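Local coordinates for protein citrate synthase (Metallosphaera sedula, PDB 6ABX) that probably catalyses the condensation of oxaloacetate with acetyl-CoA and water to citrate and CoA, a step of the tricarboxylic acid cycle, at residues A[41-46]-A[168-173]; A[94-99]-A[205-210]; A[118-123]-A[332-337]. One frame throughout, in Å; residues are numbered along the deposited sequence.

Contact 1. Residues A[41-46]-A[168-173]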
loop_
_atom_site.group_PDB
_atom_site.type_symbol
_atom_site.label_atom_id
_atom_site.label_comp_id
_atom_site.label_asym_id
_atom_site.label_seq_id
_atom_site.Cartn_x
_atom_site.Cartn_y
_atom_site.Cartn_z
ATOM N N SER A 41 -31.592 1.707 5.855
ATOM C CA SER A 41 -30.502 1.544 6.818
ATOM C C SER A 41 -29.748 2.870 7.038
ATOM O O SER A 41 -30.256 3.998 6.677
ATOM C CB SER A 41 -29.598 0.410 6.344
ATOM O OG SER A 41 -28.627 0.088 7.351
ATOM N N ASN A 42 -28.594 2.813 7.734
ATOM C CA ASN A 42 -27.841 3.990 8.023
ATOM C C ASN A 42 -26.354 3.607 8.083
ATOM O O ASN A 42 -26.040 2.398 8.113
ATOM C CB ASN A 42 -28.318 4.706 9.285
ATOM C CG ASN A 42 -28.352 3.745 10.451
ATOM O OD1 ASN A 42 -27.307 3.354 10.945
ATOM N ND2 ASN A 42 -29.552 3.344 10.849
ATOM N N PHE A 43 -25.478 4.613 8.048
ATOM C CA PHE A 43 -24.021 4.392 8.025
ATOM C C PHE A 43 -23.579 3.378 9.102
ATOM O O PHE A 43 -22.965 2.334 8.788
ATOM C CB PHE A 43 -23.249 5.684 8.201
ATOM C CG PHE A 43 -21.759 5.528 8.140
ATOM C CD1 PHE A 43 -21.016 5.097 9.217
ATOM C CD2 PHE A 43 -21.101 5.881 6.976
ATOM C CE1 PHE A 43 -19.632 5.036 9.149
ATOM C CE2 PHE A 43 -19.729 5.796 6.902
ATOM C CZ PHE A 43 -19.003 5.387 7.981
ATOM N N GLU A 44 -23.923 3.636 10.341
ATOM C CA GLU A 44 -23.453 2.765 11.422
ATOM C C GLU A 44 -24.029 1.341 11.313
ATOM O O GLU A 44 -23.334 0.333 11.550
ATOM C CB GLU A 44 -23.749 3.375 12.790
ATOM C CG GLU A 44 -22.960 4.623 13.076
ATOM C CD GLU A 44 -23.582 5.952 12.692
ATOM O OE1 GLU A 44 -24.451 5.990 11.817
ATOM O OE2 GLU A 44 -23.232 6.949 13.390
ATOM N N GLU A 45 -25.299 1.220 10.917
ATOM C CA GLU A 45 -25.876 -0.110 10.843
ATOM C C GLU A 45 -25.178 -0.932 9.741
ATOM O O GLU A 45 -24.934 -2.141 9.887
ATOM C CB GLU A 45 -27.372 -0.020 10.553
ATOM C CG GLU A 45 -28.028 -1.341 10.504
ATOM C CD GLU A 45 -29.535 -1.291 10.327
ATOM O OE1 GLU A 45 -29.995 -1.208 9.152
ATOM O OE2 GLU A 45 -30.227 -1.297 11.361
ATOM N N VAL A 46 -24.903 -0.306 8.583
ATOM C CA VAL A 46 -24.210 -1.056 7.515
ATOM C C VAL A 46 -22.753 -1.354 7.880
ATOM O O VAL A 46 -22.273 -2.434 7.483
ATOM C CB VAL A 46 -24.343 -0.360 6.138
ATOM C CG1 VAL A 46 -23.652 -1.175 5.061
ATOM C CG2 VAL A 46 -25.793 -0.164 5.759
ATOM N N VAL A 168 -28.906 12.282 2.894
ATOM C CA VAL A 168 -28.240 12.173 1.575
ATOM C C VAL A 168 -26.769 11.794 1.753
ATOM O O VAL A 168 -26.282 10.892 1.068
ATOM C CB VAL A 168 -28.415 13.443 0.712
ATOM C CG1 VAL A 168 -27.686 13.252 -0.601
ATOM C CG2 VAL A 168 -29.900 13.729 0.463
ATOM N N LEU A 169 -26.086 12.409 2.712
ATOM C CA LEU A 169 -24.668 12.050 2.954
ATOM C C LEU A 169 -24.579 10.591 3.422
ATOM O O LEU A 169 -23.701 9.802 2.963
ATOM C CB LEU A 169 -24.009 12.950 3.995
ATOM C CG LEU A 169 -22.563 12.569 4.286
ATOM C CD1 LEU A 169 -21.720 12.554 3.047
ATOM C CD2 LEU A 169 -21.953 13.513 5.315
ATOM N N ASP A 170 -25.485 10.189 4.332
ATOM C CA ASP A 170 -25.478 8.869 4.893
ATOM C C ASP A 170 -25.612 7.811 3.773
ATOM O O ASP A 170 -24.867 6.846 3.683
ATOM C CB ASP A 170 -26.607 8.772 5.906
ATOM C CG ASP A 170 -26.329 7.723 6.935
ATOM O OD1 ASP A 170 -25.341 7.914 7.736
ATOM O OD2 ASP A 170 -27.043 6.739 6.874
ATOM N N VAL A 171 -26.587 7.976 2.897
ATOM C CA VAL A 171 -26.745 7.072 1.775
ATOM C C VAL A 171 -25.525 7.105 0.843
ATOM O O VAL A 171 -25.004 6.002 0.461
ATOM C CB VAL A 171 -28.033 7.379 1.002
ATOM C CG1 VAL A 171 -28.122 6.569 -0.300
ATOM C CG2 VAL A 171 -29.255 7.143 1.860
ATOM N N SER A 172 -25.036 8.306 0.464
ATOM C CA SER A 172 -23.904 8.382 -0.375
ATOM C C SER A 172 -22.672 7.651 0.189
ATOM O O SER A 172 -21.985 6.940 -0.577
ATOM C CB SER A 172 -23.578 9.824 -0.698
ATOM O OG SER A 172 -24.744 10.478 -1.125
ATOM N N LEU A 173 -22.424 7.722 1.514
ATOM C CA LEU A 173 -21.342 6.968 2.126
ATOM C C LEU A 173 -21.642 5.461 2.124
ATOM O O LEU A 173 -20.742 4.667 1.745
ATOM C CB LEU A 173 -21.098 7.468 3.555
ATOM C CG LEU A 173 -20.591 8.904 3.667
ATOM C CD1 LEU A 173 -20.609 9.361 5.112
ATOM C CD2 LEU A 173 -19.200 9.021 3.057
HETATM O O HOH W 1 -29.594 6.786 6.228
HETATM O O HOH W 2 -24.723 8.394 10.357
#
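Asp170 holds CG anti to its backbone N (chi1 -155°), and Phe43 does the same with its own CG (chi1 -178°). This brings Asp170 CG near Phe43 N, and the Phe43 ring reaches Leu173. Phe43 N donates to Asp170 OD2 at 2.9 Å, on the syn side of that oxygen. The bond is bent, with an N-H...O angle of 138°. A second, weak bond runs from Phe43 N to Asp170 OD1 at 3.3 Å. Phe43 is the first residue of helix 43-52, so the carboxylate lies at a helix N-terminus, where the helix dipole would probably stabilise its negative charge. Asn42 is the N-cap of this helix: its OD1 accepts from Glu45 N. The contact joins that helix start to helix 163-174 in the mostly helical citrate synthase fold. Asp170 OD1 also bonds to Ser149 OG. One water donates to Asp170 OD1 and Glu44 OE1, at 2.7 Å from Asp170 OD1, and so lies between two acidic groups. An alanine in place of Asp170 would probably leave Phe43 N and Ser149 OG without this acceptor and weaken the tie between the two helices. Beside the polar group, Leu173 CB lies at the edge of the Phe43 ring, 3.8 Å from CD2. Leu173 CD1 is 4.0 Å from the same Phe43 CD2. His148 stacks with the Phe43 ring.

Contact 2. Residues A[94-99]-A[205-210]; sequences ILRTTV and GISALK
Two antiparallel helices of the all-helical core of citrate synthase, 91-105 and 198-209, pack side by side here next to the second subunit. The axes of the segments 94-99 and 205-209 run at 174° to each other and approach to 9.4 Å. Ile206 gives the largest share of the contact, with Arg96 next. Ile206 CD1 reaches Val99 CG2 at 3.7 Å and Leu95 CG at 4.0 Å. The Leu95 and Ile206 side chains cross at about a right angle. The other branch of Ile206, CG2, stands anti to the backbone N and lies 3.9 Å from the backbone N of Arg96.

Polar ends turn to partners beyond the two segments. Arg96 NE bonds to Ser100 OG of the second subunit, Arg96 NH1 forms a salt bridge with Asp93, and Lys210 NZ pairs with the same Asp93 and with Asp197 of the second subunit. Asp93 probably offsets the repulsion between Arg96 NH1 and Lys210 NZ, which are 4.4 Å apart. The aliphatic part of Arg96 passes Ser207, whose OG bonds to Val203 O and lies 3.3 Å from Arg96 CD.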
loop_
_atom_site.group_PDB
_atom_site.type_symbol
_atom_site.label_atom_id
_atom_site.label_comp_id
_atom_site.label_asym_id
_atom_site.label_seq_id
_atom_site.Cartn_x
_atom_site.Cartn_y
_atom_site.Cartn_z
ATOM N N ILE A 94 -2.176 13.696 1.963
ATOM C CA ILE A 94 -2.346 14.040 3.342
ATOM C C ILE A 94 -2.983 12.855 4.076
ATOM O O ILE A 94 -2.554 12.477 5.109
ATOM C CB ILE A 94 -3.184 15.318 3.494
ATOM C CG1 ILE A 94 -2.457 16.523 2.894
ATOM C CG2 ILE A 94 -3.508 15.553 4.962
ATOM C CD1 ILE A 94 -3.315 17.783 2.835
ATOM N N LEU A 95 -4.023 12.271 3.480
ATOM C CA LEU A 95 -4.708 11.169 4.132
ATOM C C LEU A 95 -3.778 9.946 4.242
ATOM O O LEU A 95 -3.749 9.308 5.300
ATOM C CB LEU A 95 -5.951 10.799 3.320
ATOM C CG LEU A 95 -6.833 9.752 4.009
ATOM C CD1 LEU A 95 -7.419 10.320 5.281
ATOM C CD2 LEU A 95 -7.927 9.224 3.076
ATOM N N ARG A 96 -2.991 9.670 3.175
ATOM C CA ARG A 96 -2.002 8.555 3.193
ATOM C C ARG A 96 -1.083 8.763 4.406
ATOM O O ARG A 96 -0.816 7.842 5.220
ATOM C CB ARG A 96 -1.242 8.503 1.873
ATOM C CG ARG A 96 -0.278 7.336 1.686
ATOM C CD ARG A 96 0.526 7.585 0.417
ATOM N NE ARG A 96 1.389 8.759 0.461
ATOM C CZ ARG A 96 1.625 9.608 -0.508
ATOM N NH1 ARG A 96 1.156 9.379 -1.726
ATOM N NH2 ARG A 96 2.406 10.661 -0.295
ATOM N N THR A 97 -0.554 9.983 4.537
ATOM C CA THR A 97 0.440 10.291 5.568
ATOM C C THR A 97 -0.163 10.239 6.982
ATOM O O THR A 97 0.431 9.637 7.919
ATOM C CB THR A 97 1.111 11.642 5.335
ATOM O OG1 THR A 97 1.580 11.692 3.986
ATOM C CG2 THR A 97 2.218 11.829 6.353
ATOM N N THR A 98 -1.395 10.750 7.157
ATOM C CA THR A 98 -2.011 10.773 8.493
ATOM C C THR A 98 -2.472 9.387 8.953
ATOM O O THR A 98 -2.347 9.097 10.121
ATOM C CB THR A 98 -3.122 11.834 8.606
ATOM O OG1 THR A 98 -4.096 11.565 7.603
ATOM C CG2 THR A 98 -2.598 13.234 8.389
ATOM N N VAL A 99 -2.996 8.519 8.074
ATOM C CA VAL A 99 -3.286 7.158 8.454
ATOM C C VAL A 99 -1.998 6.406 8.788
ATOM O O VAL A 99 -1.982 5.592 9.714
ATOM C CB VAL A 99 -4.165 6.444 7.402
ATOM C CG1 VAL A 99 -4.418 4.974 7.752
ATOM C CG2 VAL A 99 -5.483 7.186 7.207
ATOM N N GLY A 205 -4.219 0.674 0.558
ATOM C CA GLY A 205 -5.519 0.961 -0.073
ATOM C C GLY A 205 -5.645 2.412 -0.560
ATOM O O GLY A 205 -5.987 2.679 -1.705
ATOM N N ILE A 206 -5.286 3.337 0.314
ATOM C CA ILE A 206 -5.340 4.784 0.007
ATOM C C ILE A 206 -4.383 5.128 -1.137
ATOM O O ILE A 206 -4.738 5.872 -2.087
ATOM C CB ILE A 206 -5.023 5.601 1.261
ATOM C CG1 ILE A 206 -6.103 5.402 2.322
ATOM C CG2 ILE A 206 -4.846 7.066 0.865
ATOM C CD1 ILE A 206 -5.718 5.922 3.688
ATOM N N SER A 207 -3.189 4.545 -1.068
ATOM C CA SER A 207 -2.162 4.751 -2.095
ATOM C C SER A 207 -2.699 4.337 -3.483
ATOM O O SER A 207 -2.500 5.048 -4.464
ATOM C CB SER A 207 -0.891 4.005 -1.732
ATOM O OG SER A 207 -0.340 4.521 -0.525
ATOM N N ALA A 208 -3.403 3.198 -3.583
ATOM C CA ALA A 208 -4.004 2.702 -4.839
ATOM C C ALA A 208 -5.197 3.562 -5.277
ATOM O O ALA A 208 -5.364 3.905 -6.443
ATOM C CB ALA A 208 -4.438 1.256 -4.689
ATOM N N LEU A 209 -6.068 3.866 -4.327
ATOM C CA LEU A 209 -7.311 4.606 -4.594
ATOM C C LEU A 209 -7.010 6.003 -5.148
ATOM O O LEU A 209 -7.815 6.499 -5.912
ATOM C CB LEU A 209 -8.134 4.698 -3.315
ATOM C CG LEU A 209 -9.549 5.233 -3.486
ATOM C CD1 LEU A 209 -10.351 4.355 -4.409
ATOM C CD2 LEU A 209 -10.235 5.438 -2.130
ATOM N N LYS A 210 -5.839 6.560 -4.834
ATOM C CA LYS A 210 -5.450 7.892 -5.386
ATOM C C LYS A 210 -5.401 7.880 -6.922
ATOM O O LYS A 210 -5.581 8.922 -7.571
ATOM C CB LYS A 210 -4.093 8.284 -4.810
ATOM C CG LYS A 210 -3.612 9.647 -5.281
ATOM C CD LYS A 210 -2.239 10.019 -4.823
ATOM C CE LYS A 210 -1.714 11.212 -5.615
ATOM N NZ LYS A 210 -0.358 11.627 -5.178
#

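Contact 3. Residues A[118-123]-A[332-337]; sequences KMTAKI and RVIGWT
Thr120 and Val333 meet in van der Waals packing, with the Thr120 hydroxyl oxygen OG1 at 3.5 Å from the Val333 CG1 methyl. Val333 CG1 sits between the backbone N and the carbonyl carbon (chi1 65°), and this places it against Thr120. Apolar packing adds to this: the same methyl is 4.4 Å from Ile123 CD1, and Val333 CG2 faces Met119 CB at 4.3 Å. Ile334 meets Thr120 at about a right angle. Its CG1 is 3.8 Å from Thr120 OG1, and its CD1 is 3.9 Å from Thr120 CG2. Thr120 OG1 thus touches Val333 and Ile334, while CG2 touches Ile334.

The polar interactions run within each helix, to other parts of the chain or to the bound citrate. Thr120 OG1 bonds to Ala116 O one turn back in its own helix, which satisfies the buried hydroxyl while carbon atoms pack around it. Arg332 lies one residue before Val333 and binds oxaloacetate in this protein. Here its NH2 bonds to a bound citrate anion, the product of the reaction, and its NE bonds to His176 O. Arg332 CG also lies over one face of the Trp336 ring, toward the rim.

The segments 118-123 and 332-337, on helices 112-134 and 324-343, are nearly antiparallel, at 167°, with axes 9.6 Å apart. Helix 43-52 covers the Thr120 and Ile334 side through Trp51. Helices 91-105 and 198-209 pack against Met119.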
loop_
_atom_site.group_PDB
_atom_site.type_symbol
_atom_site.label_atom_id
_atom_site.label_comp_id
_atom_site.label_asym_id
_atom_site.label_seq_id
_atom_site.Cartn_x
_atom_site.Cartn_y
_atom_site.Cartn_z
ATOM N N LYS A 118 -11.359 2.799 14.670
ATOM C CA LYS A 118 -10.641 4.026 14.871
ATOM C C LYS A 118 -10.435 4.781 13.550
ATOM O O LYS A 118 -10.644 6.001 13.455
ATOM C CB LYS A 118 -9.316 3.773 15.580
ATOM C CG LYS A 118 -9.483 3.485 17.069
ATOM C CD LYS A 118 -8.189 3.174 17.743
ATOM C CE LYS A 118 -8.384 3.197 19.247
ATOM N NZ LYS A 118 -7.156 2.779 19.949
ATOM N N MET A 119 -9.969 4.082 12.530
ATOM C CA MET A 119 -9.724 4.732 11.234
ATOM C C MET A 119 -11.036 5.298 10.664
ATOM O O MET A 119 -11.094 6.432 10.130
ATOM C CB MET A 119 -9.083 3.761 10.236
ATOM C CG MET A 119 -7.626 3.465 10.539
ATOM S SD MET A 119 -6.902 2.355 9.321
ATOM C CE MET A 119 -7.061 0.777 10.150
ATOM N N THR A 120 -12.122 4.536 10.758
ATOM C CA THR A 120 -13.387 4.915 10.211
ATOM C C THR A 120 -13.934 6.156 10.942
ATOM O O THR A 120 -14.443 7.077 10.327
ATOM C CB THR A 120 -14.394 3.758 10.293
ATOM O OG1 THR A 120 -13.875 2.625 9.574
ATOM C CG2 THR A 120 -15.756 4.135 9.770
ATOM N N ALA A 121 -13.740 6.224 12.252
ATOM C CA ALA A 121 -14.140 7.362 13.044
ATOM C C ALA A 121 -13.309 8.598 12.724
ATOM O O ALA A 121 -13.843 9.729 12.724
ATOM C CB ALA A 121 -14.069 7.062 14.540
ATOM N N LYS A 122 -12.016 8.438 12.530
ATOM C CA LYS A 122 -11.119 9.575 12.482
ATOM C C LYS A 122 -10.932 10.149 11.092
ATOM O O LYS A 122 -10.660 11.340 11.001
ATOM C CB LYS A 122 -9.735 9.211 12.991
ATOM C CG LYS A 122 -9.696 8.806 14.470
ATOM C CD LYS A 122 -8.395 8.201 14.903
ATOM C CE LYS A 122 -8.398 7.967 16.412
ATOM N NZ LYS A 122 -7.080 7.553 16.927
ATOM N N ILE A 123 -11.119 9.356 10.027
ATOM C CA ILE A 123 -10.875 9.902 8.707
ATOM C C ILE A 123 -11.715 11.154 8.458
ATOM O O ILE A 123 -11.195 12.128 7.885
ATOM C CB ILE A 123 -10.968 8.809 7.628
ATOM C CG1 ILE A 123 -9.701 7.951 7.741
ATOM C CG2 ILE A 123 -11.137 9.442 6.270
ATOM C CD1 ILE A 123 -9.739 6.603 7.056
ATOM N N ARG A 332 -14.878 3.528 2.160
ATOM C CA ARG A 332 -14.364 2.231 1.589
ATOM C C ARG A 332 -13.432 1.538 2.591
ATOM O O ARG A 332 -13.201 0.312 2.520
ATOM C CB ARG A 332 -13.761 2.485 0.196
ATOM C CG ARG A 332 -13.128 1.256 -0.442
ATOM C CD ARG A 332 -14.120 0.140 -0.691
ATOM N NE ARG A 332 -15.222 0.565 -1.489
ATOM C CZ ARG A 332 -15.241 0.644 -2.836
ATOM N NH1 ARG A 332 -14.148 0.309 -3.548
ATOM N NH2 ARG A 332 -16.317 1.133 -3.427
ATOM N N VAL A 333 -12.899 2.274 3.587
ATOM C CA VAL A 333 -12.090 1.697 4.629
ATOM C C VAL A 333 -12.834 0.593 5.361
ATOM O O VAL A 333 -12.229 -0.408 5.778
ATOM C CB VAL A 333 -11.563 2.754 5.594
ATOM C CG1 VAL A 333 -12.660 3.430 6.385
ATOM C CG2 VAL A 333 -10.520 2.181 6.517
ATOM N N ILE A 334 -14.152 0.695 5.426
ATOM C CA ILE A 334 -14.952 -0.377 6.071
ATOM C C ILE A 334 -14.830 -1.666 5.245
ATOM O O ILE A 334 -14.520 -2.716 5.745
ATOM C CB ILE A 334 -16.403 0.081 6.252
ATOM C CG1 ILE A 334 -16.525 1.242 7.242
ATOM C CG2 ILE A 334 -17.264 -1.074 6.703
ATOM C CD1 ILE A 334 -17.757 2.091 7.047
ATOM N N GLY A 335 -15.075 -1.576 3.940
ATOM C CA GLY A 335 -14.897 -2.735 3.063
ATOM C C GLY A 335 -13.476 -3.251 3.039
ATOM O O GLY A 335 -13.275 -4.462 3.103
ATOM N N TRP A 336 -12.494 -2.355 2.922
ATOM C CA TRP A 336 -11.129 -2.777 2.922
ATOM C C TRP A 336 -10.832 -3.689 4.121
ATOM O O TRP A 336 -10.237 -4.801 4.034
ATOM C CB TRP A 336 -10.147 -1.622 2.953
ATOM C CG TRP A 336 -10.091 -0.835 1.690
ATOM C CD1 TRP A 336 -10.372 -1.265 0.448
ATOM C CD2 TRP A 336 -9.589 0.502 1.564
ATOM N NE1 TRP A 336 -10.153 -0.265 -0.462
ATOM C CE2 TRP A 336 -9.627 0.820 0.188
ATOM C CE3 TRP A 336 -9.105 1.452 2.465
ATOM C CZ2 TRP A 336 -9.255 2.068 -0.299
ATOM C CZ3 TRP A 336 -8.778 2.708 1.982
ATOM C CH2 TRP A 336 -8.912 3.022 0.631
ATOM N N THR A 337 -11.162 -3.152 5.269
ATOM C CA THR A 337 -10.857 -3.825 6.526
ATOM C C THR A 337 -11.690 -5.104 6.731
ATOM O O THR A 337 -11.127 -6.119 7.251
ATOM C CB THR A 337 -10.958 -2.871 7.716
ATOM O OG1 THR A 337 -12.259 -2.272 7.800
ATOM C CG2 THR A 337 -9.915 -1.772 7.668
#

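How the contacts relate
Contact 3 touches both of the others. Its centre is about 14 Å from that of contact 1 and about 12 Å from that of contact 2. Contacts 1 and 2 lie on opposite sides of the chain centre, with centres about 22 Å apart, and do not touch. Phe43 CZ meets Ile334 CD1 at 3.6 Å, and Trp336 CH2 meets Gly205 C at 3.5 Å. Along the chain the segments run 41-46, 94-99, 118-123, 168-173, 205-210 and 332-337, so every pair of contacts interleaves. Helices from early and late in the chain are thus packed together, 91-105 and 112-134 being consecutive, with Arg332 of the oxaloacetate site in contact 3. Contacts 1 and 2 also touch the second subunit.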